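Local coordinates for protein Methylcobalamin\: coenzyme M methyltransferase (Methanosarcina mazei, PDB 4AY7) that catalyses transfer of a methyl group from a corrinoid to coenzyme M in methanogenesis, probably with a zinc ion that activates the thiol of coenzyme M, at residues 88-93 with 122-127; 93-98 with 104-109; 152-157 with 197-202; 162-167 with 185-190. One frame throughout, in Å; residues are numbered along the deposited sequence. Where two conformers were deposited one is given.

Contact 1 of 4, residues 88-93 with 122-127; sequences VEAMGC and ADLLQR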
loop_
_atom_site.group_PDB
_atom_site.type_symbol
_atom_site.label_atom_id
_atom_site.label_comp_id
_atom_site.label_asym_id
_atom_site.label_seq_id
_atom_site.Cartn_x
_atom_site.Cartn_y
_atom_site.Cartn_z
ATOM N N VAL A 88 9.467 -1.148 10.020
ATOM C CA VAL A 88 9.783 -0.336 11.215
ATOM C C VAL A 88 10.237 -1.232 12.387
ATOM O O VAL A 88 11.160 -0.865 13.155
ATOM C CB VAL A 88 8.614 0.601 11.591
ATOM C CG1 VAL A 88 8.460 1.678 10.496
ATOM C CG2 VAL A 88 7.301 -0.120 11.714
ATOM N N GLU A 89 9.663 -2.416 12.484
ATOM C CA GLU A 89 10.100 -3.382 13.429
ATOM C C GLU A 89 11.506 -3.874 13.144
ATOM O O GLU A 89 12.269 -4.054 14.096
ATOM C CB GLU A 89 9.192 -4.587 13.411
ATOM C CG GLU A 89 9.620 -5.662 14.378
ATOM C CD GLU A 89 8.605 -6.804 14.481
ATOM O OE1 GLU A 89 8.105 -7.195 13.440
ATOM O OE2 GLU A 89 8.283 -7.375 15.554
ATOM N N ALA A 90 11.821 -4.179 11.914
ATOM C CA ALA A 90 13.208 -4.532 11.528
ATOM C C ALA A 90 14.192 -3.404 11.828
ATOM O O ALA A 90 15.293 -3.680 12.313
ATOM C CB ALA A 90 13.242 -4.968 10.087
ATOM N N MET A 91 13.714 -2.176 11.764
ATOM C CA MET A 91 14.481 -0.986 12.165
ATOM C C MET A 91 14.571 -0.722 13.682
ATOM O O MET A 91 15.212 0.268 14.084
ATOM C CB MET A 91 13.985 0.254 11.422
ATOM C CG MET A 91 14.319 0.297 9.901
ATOM S SD MET A 91 16.100 0.516 9.670
ATOM C CE MET A 91 16.126 2.275 10.118
ATOM N N GLY A 92 13.901 -1.537 14.506
ATOM C CA GLY A 92 14.005 -1.452 15.975
ATOM C C GLY A 92 12.738 -1.059 16.739
ATOM O O GLY A 92 12.722 -1.092 17.936
ATOM N N CYS A 93 11.630 -0.778 16.035
ATOM C CA CYS A 93 10.360 -0.574 16.710
ATOM C C CYS A 93 9.835 -1.846 17.411
ATOM O O CYS A 93 10.023 -2.980 16.959
ATOM C CB CYS A 93 9.283 -0.018 15.734
ATOM S SG CYS A 93 9.655 1.633 15.056
ATOM N N ALA A 122 23.322 -3.146 8.952
ATOM C CA ALA A 122 23.921 -3.757 7.802
ATOM C C ALA A 122 23.173 -5.011 7.452
ATOM O O ALA A 122 23.125 -5.415 6.273
ATOM C CB ALA A 122 25.394 -4.067 8.021
ATOM N N ASP A 123 22.507 -5.602 8.431
ATOM C CA ASP A 123 21.809 -6.824 8.182
ATOM C C ASP A 123 20.285 -6.684 8.242
ATOM O O ASP A 123 19.581 -7.646 8.615
ATOM C CB ASP A 123 22.264 -7.877 9.178
ATOM C CG ASP A 123 21.901 -7.503 10.615
ATOM O OD1 ASP A 123 21.608 -6.302 10.908
ATOM O OD2 ASP A 123 21.903 -8.396 11.473
ATOM N N LEU A 124 19.814 -5.481 7.901
ATOM C CA LEU A 124 18.382 -5.148 7.893
ATOM C C LEU A 124 17.528 -6.313 7.379
ATOM O O LEU A 124 16.548 -6.699 7.990
ATOM C CB LEU A 124 18.138 -3.964 6.969
ATOM C CG LEU A 124 16.686 -3.469 6.964
ATOM C CD1 LEU A 124 16.272 -3.015 8.335
ATOM C CD2 LEU A 124 16.561 -2.353 5.933
ATOM N N LEU A 125 17.931 -6.902 6.260
ATOM C CA LEU A 125 17.058 -7.898 5.602
ATOM C C LEU A 125 16.881 -9.230 6.345
ATOM O O LEU A 125 15.989 -10.027 6.049
ATOM C CB LEU A 125 17.525 -8.096 4.157
ATOM C CG LEU A 125 17.370 -6.900 3.171
ATOM C CD1 LEU A 125 17.845 -7.355 1.792
ATOM C CD2 LEU A 125 15.946 -6.231 3.039
ATOM N N GLN A 126 17.716 -9.478 7.313
ATOM C CA GLN A 126 17.572 -10.651 8.172
ATOM C C GLN A 126 16.808 -10.379 9.445
ATOM O O GLN A 126 16.483 -11.327 10.176
ATOM C CB GLN A 126 18.941 -11.259 8.503
ATOM C CG GLN A 126 19.660 -11.906 7.338
ATOM C CD GLN A 126 21.043 -11.306 7.184
ATOM O OE1 GLN A 126 22.081 -11.944 7.474
ATOM N NE2 GLN A 126 21.066 -10.016 6.811
ATOM N N ARG A 127 16.504 -9.115 9.686
ATOM C CA ARG A 127 15.843 -8.676 10.900
ATOM C C ARG A 127 14.327 -8.710 10.901
ATOM O O ARG A 127 13.695 -8.567 9.868
ATOM C CB ARG A 127 16.297 -7.273 11.263
ATOM C CG ARG A 127 17.767 -7.233 11.624
ATOM C CD ARG A 127 18.154 -5.881 12.207
ATOM N NE ARG A 127 19.590 -5.913 12.563
ATOM C CZ ARG A 127 20.129 -5.294 13.601
ATOM N NH1 ARG A 127 19.358 -4.540 14.390
ATOM N NH2 ARG A 127 21.453 -5.415 13.851
HETATM O O HOH W 1 16.853 -4.012 14.232
#
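The carbonyl O of Ala90 is met by Arg127 in two ways. One is through water 1, which donates to Ala90 O at 2.5 Å and accepts from Arg127 NH1 at 2.6 Å. Both lengths are unusually short, so the exact place of the water is doubtful. The other is the aliphatic part of the side chain, where Arg127 CD lies 3.6 Å from Ala90 O. The Arg127 chain runs extended from CG to NE past the carbonyl, and water 1 lies in the guanidinium plane at its edge. NE of the same guanidinium forms a salt bridge with Asp123 OD1 at 2.6 Å. It meets this oxygen from above the carboxylate plane, 36° out. A weak bond from NH2 to the same oxygen adds to the grip, and the two together probably fix the rotation of the guanidinium. Ala90 CB points at the loop and lies 3.6 Å from Arg127 O. Beside these polar groups lies an apolar patch. With CG of Leu124 swung opposite the backbone N (chi1 -176°), CD1 lies against two partners, Met91 SD at 3.8 Å and Ala90 CB at 4.0 Å. Ile130 of helix 130-144 also packs on Ala90 and Leu124. Helix 86-90 ends here. Gly92 has positive phi, and Gly92 N and Cys93 N bond back to Glu89 O and Val88 O. This is a Schellman motif, closing a short helix against a loop with a 3-10 turn.

Contact 2 of 4, residues 93-98 with 104-109; sequences CEINMG and PSVTGH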
loop_
_atom_site.group_PDB
_atom_site.type_symbol
_atom_site.label_atom_id
_atom_site.label_comp_id
_atom_site.label_asym_id
_atom_site.label_seq_id
_atom_site.Cartn_x
_atom_site.Cartn_y
_atom_site.Cartn_z
ATOM N N CYS A 93 11.630 -0.778 16.035
ATOM C CA CYS A 93 10.360 -0.574 16.710
ATOM C C CYS A 93 9.835 -1.846 17.411
ATOM O O CYS A 93 10.023 -2.980 16.959
ATOM C CB CYS A 93 9.283 -0.018 15.734
ATOM S SG CYS A 93 9.655 1.633 15.056
ATOM N N GLU A 94 9.131 -1.610 18.495
ATOM C CA GLU A 94 8.387 -2.640 19.201
ATOM C C GLU A 94 6.929 -2.609 18.753
ATOM O O GLU A 94 6.325 -1.564 18.771
ATOM C CB GLU A 94 8.573 -2.474 20.731
ATOM C CG GLU A 94 7.680 -3.327 21.686
ATOM C CD GLU A 94 7.880 -4.841 21.609
ATOM O OE1 GLU A 94 8.960 -5.286 21.150
ATOM O OE2 GLU A 94 6.939 -5.600 22.036
ATOM N N ILE A 95 6.396 -3.750 18.371
ATOM C CA ILE A 95 5.067 -3.852 17.748
ATOM C C ILE A 95 4.055 -4.630 18.628
ATOM O O ILE A 95 4.359 -5.681 19.208
ATOM C CB ILE A 95 5.217 -4.632 16.426
ATOM C CG1 ILE A 95 6.277 -3.996 15.493
ATOM C CG2 ILE A 95 3.861 -4.786 15.706
ATOM C CD1 ILE A 95 6.068 -2.549 15.133
ATOM N N ASN A 96 2.838 -4.097 18.781
ATOM C CA ASN A 96 1.730 -4.856 19.395
ATOM C C ASN A 96 1.118 -5.645 18.235
ATOM O O ASN A 96 0.631 -5.061 17.334
ATOM C CB ASN A 96 0.734 -3.906 20.076
ATOM C CG ASN A 96 -0.473 -4.663 20.694
ATOM O OD1 ASN A 96 -1.008 -5.600 20.069
ATOM N ND2 ASN A 96 -0.869 -4.312 21.891
ATOM N N MET A 97 1.224 -6.981 18.221
ATOM C CA MET A 97 0.852 -7.735 17.017
ATOM C C MET A 97 -0.684 -7.831 16.786
ATOM O O MET A 97 -1.153 -8.341 15.751
ATOM C CB MET A 97 1.435 -9.129 17.096
ATOM C CG MET A 97 2.959 -9.200 16.884
ATOM S SD MET A 97 3.526 -8.392 15.356
ATOM C CE MET A 97 2.821 -9.504 14.150
ATOM N N GLY A 98 -1.479 -7.409 17.748
ATOM C CA GLY A 98 -2.924 -7.270 17.498
ATOM C C GLY A 98 -3.630 -8.605 17.531
ATOM O O GLY A 98 -3.197 -9.541 18.174
ATOM N N PRO A 104 -1.503 -5.114 13.470
ATOM C CA PRO A 104 -0.354 -4.693 14.273
ATOM C C PRO A 104 -0.159 -3.193 14.309
ATOM O O PRO A 104 -0.410 -2.535 13.330
ATOM C CB PRO A 104 0.833 -5.379 13.544
ATOM C CG PRO A 104 0.204 -6.644 12.975
ATOM C CD PRO A 104 -1.131 -6.172 12.519
ATOM N N SER A 105 0.375 -2.673 15.390
ATOM C CA SER A 105 0.618 -1.261 15.544
ATOM C C SER A 105 1.934 -1.049 16.308
ATOM O O SER A 105 2.294 -1.881 17.162
ATOM C CB SER A 105 -0.509 -0.612 16.333
ATOM O OG SER A 105 -0.673 -1.287 17.527
ATOM N N VAL A 106 2.605 0.062 15.999
ATOM C CA VAL A 106 3.841 0.430 16.766
ATOM C C VAL A 106 3.544 0.965 18.130
ATOM O O VAL A 106 2.853 1.988 18.259
ATOM C CB VAL A 106 4.696 1.447 16.013
ATOM C CG1 VAL A 106 5.969 1.711 16.836
ATOM C CG2 VAL A 106 5.016 0.935 14.624
ATOM N N THR A 107 4.155 0.360 19.153
ATOM C CA THR A 107 4.065 0.870 20.511
ATOM C C THR A 107 5.330 1.455 21.081
ATOM O O THR A 107 5.251 2.241 21.983
ATOM C CB THR A 107 3.579 -0.195 21.509
ATOM O OG1 THR A 107 4.527 -1.295 21.623
ATOM C CG2 THR A 107 2.183 -0.630 21.081
ATOM N N GLY A 108 6.471 1.041 20.555
ATOM C CA GLY A 108 7.785 1.518 21.012
ATOM C C GLY A 108 8.590 2.018 19.849
ATOM O O GLY A 108 8.728 1.342 18.807
ATOM N N HIS A 109 9.184 3.188 20.056
ATOM C CA HIS A 109 9.991 3.909 19.042
ATOM C C HIS A 109 11.468 3.950 19.482
ATOM O O HIS A 109 11.753 4.262 20.628
ATOM C CB HIS A 109 9.432 5.337 18.965
ATOM C CG HIS A 109 7.929 5.383 18.693
ATOM N ND1 HIS A 109 7.416 5.191 17.456
ATOM C CD2 HIS A 109 6.826 5.638 19.552
ATOM C CE1 HIS A 109 6.060 5.263 17.526
ATOM N NE2 HIS A 109 5.704 5.510 18.813
HETATM O O HOH W 2 -2.101 -3.716 17.397
#
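Strands 94-96 and 105-108 form an antiparallel beta hairpin, with Asn96 and Ser105 a hydrogen-bonded pair and Ile95 and Val106 a non-hydrogen-bonded one. Asn96 N reaches Ser105 O at 2.8 Å, and Ser105 N returns a bond to Asn96 O. Farther along, the register slips by one residue at a classic beta bulge. Thr107 and Gly108 both face Glu94 there, and Glu94 O accepts from Thr107 N at 2.9 Å and from Gly108 N at 3.2 Å. The first donor comes nearly in line with the carbonyl, while the second stands 21° out of its plane. On one face, Ile95 touches two side chains with two branches. Its CG2 meets Pro104 CB at 3.8 Å, and its CD1 meets Val106 CG2 at 3.7 Å. Val88 and Glu89 of helix 86-90 lie against this face. Glu94, Asn96 and Ser105 are on the other face. Thr107, at the bulge, runs side by side with Glu94, pointing the same way. Thr107 CG2 also rests on Asn96 CB at 3.7 Å. Asn96 OD1 accepts from Gly98 N at 3.0 Å, an Asx turn that shapes the exit from the strand. Water 2 links the strands: it is hydrogen-bonded to Asn96 O and, at 2.8 Å, to Ser105 OG. Gln103, just before Pro104, is a coenzyme M-binding residue, though no coenzyme M is bound here. The chemistry is thus split. Backbone bonds hold the strands together, an apolar face packs onto the protein, and polar Glu94, Asn96 and Ser105, with Thr107 beside them, are exposed.

Contact 3 of 4, residues 152-157 with 197-202; sequences GGMEGP and NAMVEA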
loop_
_atom_site.group_PDB
_atom_site.type_symbol
_atom_site.label_atom_id
_atom_site.label_comp_id
_atom_site.label_asym_id
_atom_site.label_seq_id
_atom_site.Cartn_x
_atom_site.Cartn_y
_atom_site.Cartn_z
ATOM N N GLY A 152 3.792 -6.043 -3.438
ATOM C CA GLY A 152 4.388 -5.898 -2.172
ATOM C C GLY A 152 4.029 -4.589 -1.526
ATOM O O GLY A 152 4.422 -3.544 -1.978
ATOM N N GLY A 153 3.374 -4.682 -0.382
ATOM C CA GLY A 153 2.982 -3.533 0.395
ATOM C C GLY A 153 3.918 -3.240 1.514
ATOM O O GLY A 153 4.513 -4.182 2.118
ATOM N N MET A 154 4.074 -1.960 1.831
ATOM C CA MET A 154 4.894 -1.564 2.962
ATOM C C MET A 154 4.562 -0.145 3.364
ATOM O O MET A 154 4.037 0.635 2.582
ATOM C CB MET A 154 6.371 -1.688 2.629
ATOM C CG MET A 154 6.730 -0.927 1.378
ATOM S SD MET A 154 8.465 -0.984 0.843
ATOM C CE MET A 154 9.173 0.228 1.948
ATOM N N GLU A 155 4.901 0.176 4.577
ATOM C CA GLU A 155 4.895 1.538 5.115
ATOM C C GLU A 155 5.940 2.360 4.376
ATOM O O GLU A 155 6.981 1.877 3.984
ATOM C CB GLU A 155 5.127 1.525 6.668
ATOM C CG GLU A 155 6.422 0.935 7.119
ATOM C CD GLU A 155 6.344 -0.590 7.363
ATOM O OE1 GLU A 155 5.625 -1.327 6.632
ATOM O OE2 GLU A 155 7.065 -1.069 8.252
ATOM N N GLY A 156 5.571 3.589 4.036
ATOM C CA GLY A 156 6.412 4.449 3.207
ATOM C C GLY A 156 7.388 5.236 4.085
ATOM O O GLY A 156 7.271 5.224 5.342
ATOM N N PRO A 157 8.319 5.953 3.463
ATOM C CA PRO A 157 9.395 6.520 4.259
ATOM C C PRO A 157 8.965 7.573 5.254
ATOM O O PRO A 157 9.597 7.699 6.318
ATOM C CB PRO A 157 10.361 7.084 3.248
ATOM C CG PRO A 157 9.700 7.060 1.926
ATOM C CD PRO A 157 8.536 6.112 2.009
ATOM N N ASN A 197 13.438 -3.065 -2.753
ATOM C CA ASN A 197 14.195 -3.839 -3.682
ATOM C C ASN A 197 14.348 -5.275 -3.384
ATOM O O ASN A 197 14.417 -6.115 -4.312
ATOM C CB ASN A 197 15.547 -3.153 -4.028
ATOM C CG ASN A 197 15.388 -1.910 -4.915
ATOM O OD1 ASN A 197 14.545 -1.882 -5.753
ATOM N ND2 ASN A 197 16.215 -0.881 -4.705
ATOM N N ALA A 198 14.430 -5.616 -2.081
ATOM C CA ALA A 198 14.396 -7.002 -1.686
ATOM C C ALA A 198 13.109 -7.675 -2.060
ATOM O O ALA A 198 13.138 -8.845 -2.465
ATOM C CB ALA A 198 14.639 -7.192 -0.176
ATOM N N MET A 199 11.975 -7.034 -1.810
ATOM C CA MET A 199 10.696 -7.626 -2.257
ATOM C C MET A 199 10.667 -7.814 -3.780
ATOM O O MET A 199 10.230 -8.859 -4.246
ATOM C CB MET A 199 9.493 -6.796 -1.817
ATOM C CG MET A 199 9.234 -6.824 -0.344
ATOM S SD MET A 199 7.601 -6.238 0.224
ATOM C CE MET A 199 7.836 -4.474 0.164
ATOM N N VAL A 200 11.204 -6.853 -4.533
ATOM C CA VAL A 200 11.308 -7.013 -5.962
ATOM C C VAL A 200 12.149 -8.233 -6.294
ATOM O O VAL A 200 11.735 -9.045 -7.130
ATOM C CB VAL A 200 11.858 -5.722 -6.656
ATOM C CG1 VAL A 200 12.175 -5.969 -8.139
ATOM C CG2 VAL A 200 10.859 -4.554 -6.494
ATOM N N GLU A 201 13.330 -8.361 -5.667
ATOM C CA GLU A 201 14.231 -9.518 -5.935
ATOM C C GLU A 201 13.531 -10.811 -5.572
ATOM O O GLU A 201 13.778 -11.817 -6.206
ATOM C CB GLU A 201 15.607 -9.397 -5.230
ATOM C CG GLU A 201 16.574 -8.371 -5.883
ATOM C CD GLU A 201 17.524 -7.518 -4.934
ATOM O OE1 GLU A 201 17.735 -7.847 -3.721
ATOM O OE2 GLU A 201 18.093 -6.475 -5.405
ATOM N N ALA A 202 12.656 -10.789 -4.576
ATOM C CA ALA A 202 11.913 -11.999 -4.181
ATOM C C ALA A 202 10.823 -12.354 -5.154
ATOM O O ALA A 202 10.387 -13.497 -5.158
ATOM C CB ALA A 202 11.287 -11.899 -2.757
#
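In the TIM barrel, strand 150-155 and helix 178-202 belong to one beta-alpha-beta crossover, which leads on to the neighbouring parallel strand 206-210. Met199 of the helix meets Gly152, Gly153 and Met154 of the strand. The short segments run nearly antiparallel, at 167°, with 9.4 Å between their axes at closest approach. That spacing is bridged by the long side chain of Met199. It leaves the helix pointing toward the strand, stays extended through chi2 (-165°), then bends at chi3. Its sulfur comes over the backbone at Gly152, where SD lies 4.0 Å from Gly152 CA. Gly152 has no side chain, so the sulfur can settle close to the strand. The methyl goes on along the strand, with CE 3.9 Å from Gly153 O. No hydrogen bond joins the segments, and all four touching residues are buried. Val133, Leu134 and Ile137 of helix 130-144 also pack on Met199, so this methionine helps join two outer helices to the barrel wall. Met154 packs in addition on Ser192, Tyr195 and Ala196, farther back along helix 178-202. The strand itself is tied into the sheet by backbone bonds to Leu80 on one side and to Val206, Ala208 and Ala210 on the other. Gly153 is about 12 Å from the bound zinc ion, which places the contact near, but not in, the metal site. At Met154, CG sits between the backbone N and the carbonyl carbon (chi1 54°), and SD lies 3.6 Å from Met199 CE.

Contact 4 of 4, residues 162-167 with 185-190; sequences SDLVSV and LDIATE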
loop_
_atom_site.group_PDB
_atom_site.type_symbol
_atom_site.label_atom_id
_atom_site.label_comp_id
_atom_site.label_asym_id
_atom_site.label_seq_id
_atom_site.Cartn_x
_atom_site.Cartn_y
_atom_site.Cartn_z
ATOM N N SER A 162 8.646 8.580 11.064
ATOM C CA SER A 162 7.773 8.915 12.180
ATOM C C SER A 162 7.756 7.823 13.237
ATOM O O SER A 162 7.778 8.111 14.468
ATOM C CB SER A 162 6.360 9.127 11.660
ATOM O OG SER A 162 5.542 9.574 12.707
ATOM N N ASP A 163 7.755 6.573 12.780
ATOM C CA ASP A 163 7.855 5.427 13.740
ATOM C C ASP A 163 9.244 5.261 14.382
ATOM O O ASP A 163 9.306 4.787 15.570
ATOM C CB ASP A 163 7.403 4.112 13.109
ATOM C CG ASP A 163 5.886 4.070 12.837
ATOM O OD1 ASP A 163 5.062 4.714 13.548
ATOM O OD2 ASP A 163 5.510 3.273 11.979
ATOM N N LEU A 164 10.322 5.760 13.734
ATOM C CA LEU A 164 11.640 5.643 14.345
ATOM C C LEU A 164 11.677 6.543 15.564
ATOM O O LEU A 164 12.331 6.227 16.562
ATOM C CB LEU A 164 12.738 6.083 13.397
ATOM C CG LEU A 164 12.985 5.129 12.261
ATOM C CD1 LEU A 164 14.052 5.687 11.318
ATOM C CD2 LEU A 164 13.297 3.729 12.713
ATOM N N VAL A 165 11.018 7.707 15.475
ATOM C CA VAL A 165 11.183 8.764 16.467
ATOM C C VAL A 165 9.931 9.090 17.292
ATOM O O VAL A 165 9.995 9.875 18.245
ATOM C CB VAL A 165 11.765 10.059 15.808
ATOM C CG1 VAL A 165 13.006 9.691 14.978
ATOM C CG2 VAL A 165 10.759 10.744 14.927
ATOM N N SER A 166 8.811 8.464 16.967
ATOM C CA SER A 166 7.476 8.788 17.547
ATOM C C SER A 166 6.835 9.933 16.685
ATOM O O SER A 166 7.495 10.862 16.206
ATOM C CB SER A 166 7.557 9.148 19.055
ATOM O OG SER A 166 7.928 10.528 19.302
ATOM N N VAL A 167 5.519 9.894 16.499
ATOM C CA VAL A 167 4.913 10.933 15.716
ATOM C C VAL A 167 4.979 12.256 16.487
ATOM O O VAL A 167 5.117 13.330 15.890
ATOM C CB VAL A 167 3.453 10.601 15.274
ATOM C CG1 VAL A 167 2.512 10.630 16.437
ATOM C CG2 VAL A 167 3.028 11.616 14.221
ATOM N N LEU A 185 14.188 11.180 8.126
ATOM C CA LEU A 185 13.671 10.956 6.792
ATOM C C LEU A 185 14.711 10.309 5.919
ATOM O O LEU A 185 14.411 9.341 5.262
ATOM C CB LEU A 185 13.220 12.278 6.190
ATOM C CG LEU A 185 11.935 12.811 6.840
ATOM C CD1 LEU A 185 11.668 14.262 6.421
ATOM C CD2 LEU A 185 10.760 11.948 6.402
ATOM N N ASP A 186 15.970 10.725 6.005
ATOM C CA ASP A 186 16.997 10.108 5.206
ATOM C C ASP A 186 17.289 8.672 5.565
ATOM O O ASP A 186 17.441 7.832 4.674
ATOM C CB ASP A 186 18.308 10.964 5.220
ATOM C CG ASP A 186 18.138 12.311 4.409
ATOM O OD1 ASP A 186 17.129 12.457 3.661
ATOM O OD2 ASP A 186 18.982 13.212 4.586
ATOM N N ILE A 187 17.383 8.355 6.859
ATOM C CA ILE A 187 17.574 6.971 7.276
ATOM C C ILE A 187 16.353 6.133 6.874
ATOM O O ILE A 187 16.522 5.020 6.329
ATOM C CB ILE A 187 17.748 6.852 8.798
ATOM C CG1 ILE A 187 19.034 7.595 9.251
ATOM C CG2 ILE A 187 17.792 5.402 9.223
ATOM C CD1 ILE A 187 19.029 8.042 10.698
ATOM N N ALA A 188 15.128 6.647 7.159
ATOM C CA ALA A 188 13.889 5.955 6.770
ATOM C C ALA A 188 13.859 5.688 5.268
ATOM O O ALA A 188 13.487 4.581 4.895
ATOM C CB ALA A 188 12.622 6.757 7.180
ATOM N N THR A 189 14.315 6.642 4.410
ATOM C CA THR A 189 14.212 6.454 2.960
ATOM C C THR A 189 15.186 5.382 2.499
ATOM O O THR A 189 14.815 4.524 1.688
ATOM C CB THR A 189 14.379 7.785 2.211
ATOM O OG1 THR A 189 13.377 8.657 2.721
ATOM C CG2 THR A 189 14.250 7.690 0.672
ATOM N N GLU A 190 16.377 5.389 3.091
ATOM C CA GLU A 190 17.382 4.438 2.755
ATOM C C GLU A 190 16.880 3.016 3.078
ATOM O O GLU A 190 17.050 2.096 2.306
ATOM C CB GLU A 190 18.650 4.767 3.553
ATOM C CG GLU A 190 19.812 3.812 3.417
ATOM C CD GLU A 190 21.035 4.264 4.268
ATOM O OE1 GLU A 190 21.329 5.509 4.305
ATOM O OE2 GLU A 190 21.710 3.376 4.901
#
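Leu164 of helix 157-165 packs on Ile187 and Ala188 of helix 178-202 in the outer helical layer of the TIM barrel. Its CB is directed toward the second helix, and the methyl CD1 makes the contact. Leu164 CD1 lies 4.3 Å from Ile187 CG2 and 4.4 Å from Ala188 N. CG is anti to the carbonyl carbon (chi1 -72°), and CD1 continues the extended chain to the backbone of the other helix. This is the closer part, yet it is light. Only 87 Å² is buried, no hydrogen bond crosses, and the nearest CA atoms, those of Leu164 and Ala188, are 7.9 Å apart. Neighbours complete the packing. Met91 lies against both Leu164 and Ile187, and Ala188 also packs on Val160 and Ala161 of helix 157-165. Leu185 packs on Phe170 of helix 167-176 and on Leu228 of helix 221-238. The solvent side is different. Asp186 and Glu190 are exposed and take no part, and Asp186 forms a salt bridge with Arg231 of helix 221-238. Thr189, though buried, turns its hydroxyl back to its own helix. Leu185 O therefore takes two bonds from one residue. Thr189 N donates at 2.8 Å, and Thr189 OG1 donates at 2.8 Å from 39° above the carbonyl plane of Leu185.

How the contacts relate
Along the chain, contact 2 is nested inside the loop closed by contact 1, and contact 4 inside the loop closed by contact 3. Contacts 1 and 2 share Cys93, and their centres lie 14 Å apart. Contacts 3 and 4 both use helix 178-202, with centres 16 Å apart. Contacts 1 and 3 touch through Val88 N and Glu155 OE2, a probable hydrogen bond. Contacts 1 and 4 meet through Met91. Contacts 2 and 4 are joined by a probable hydrogen bond, His109 ND1 to Asp163 O. Contact 3 is nearest the chain centre, on the barrel wall. Contacts 1, 2 and 4 lie on one side of that centre, where the hairpin, the short helix 86-90 and the outer helices meet.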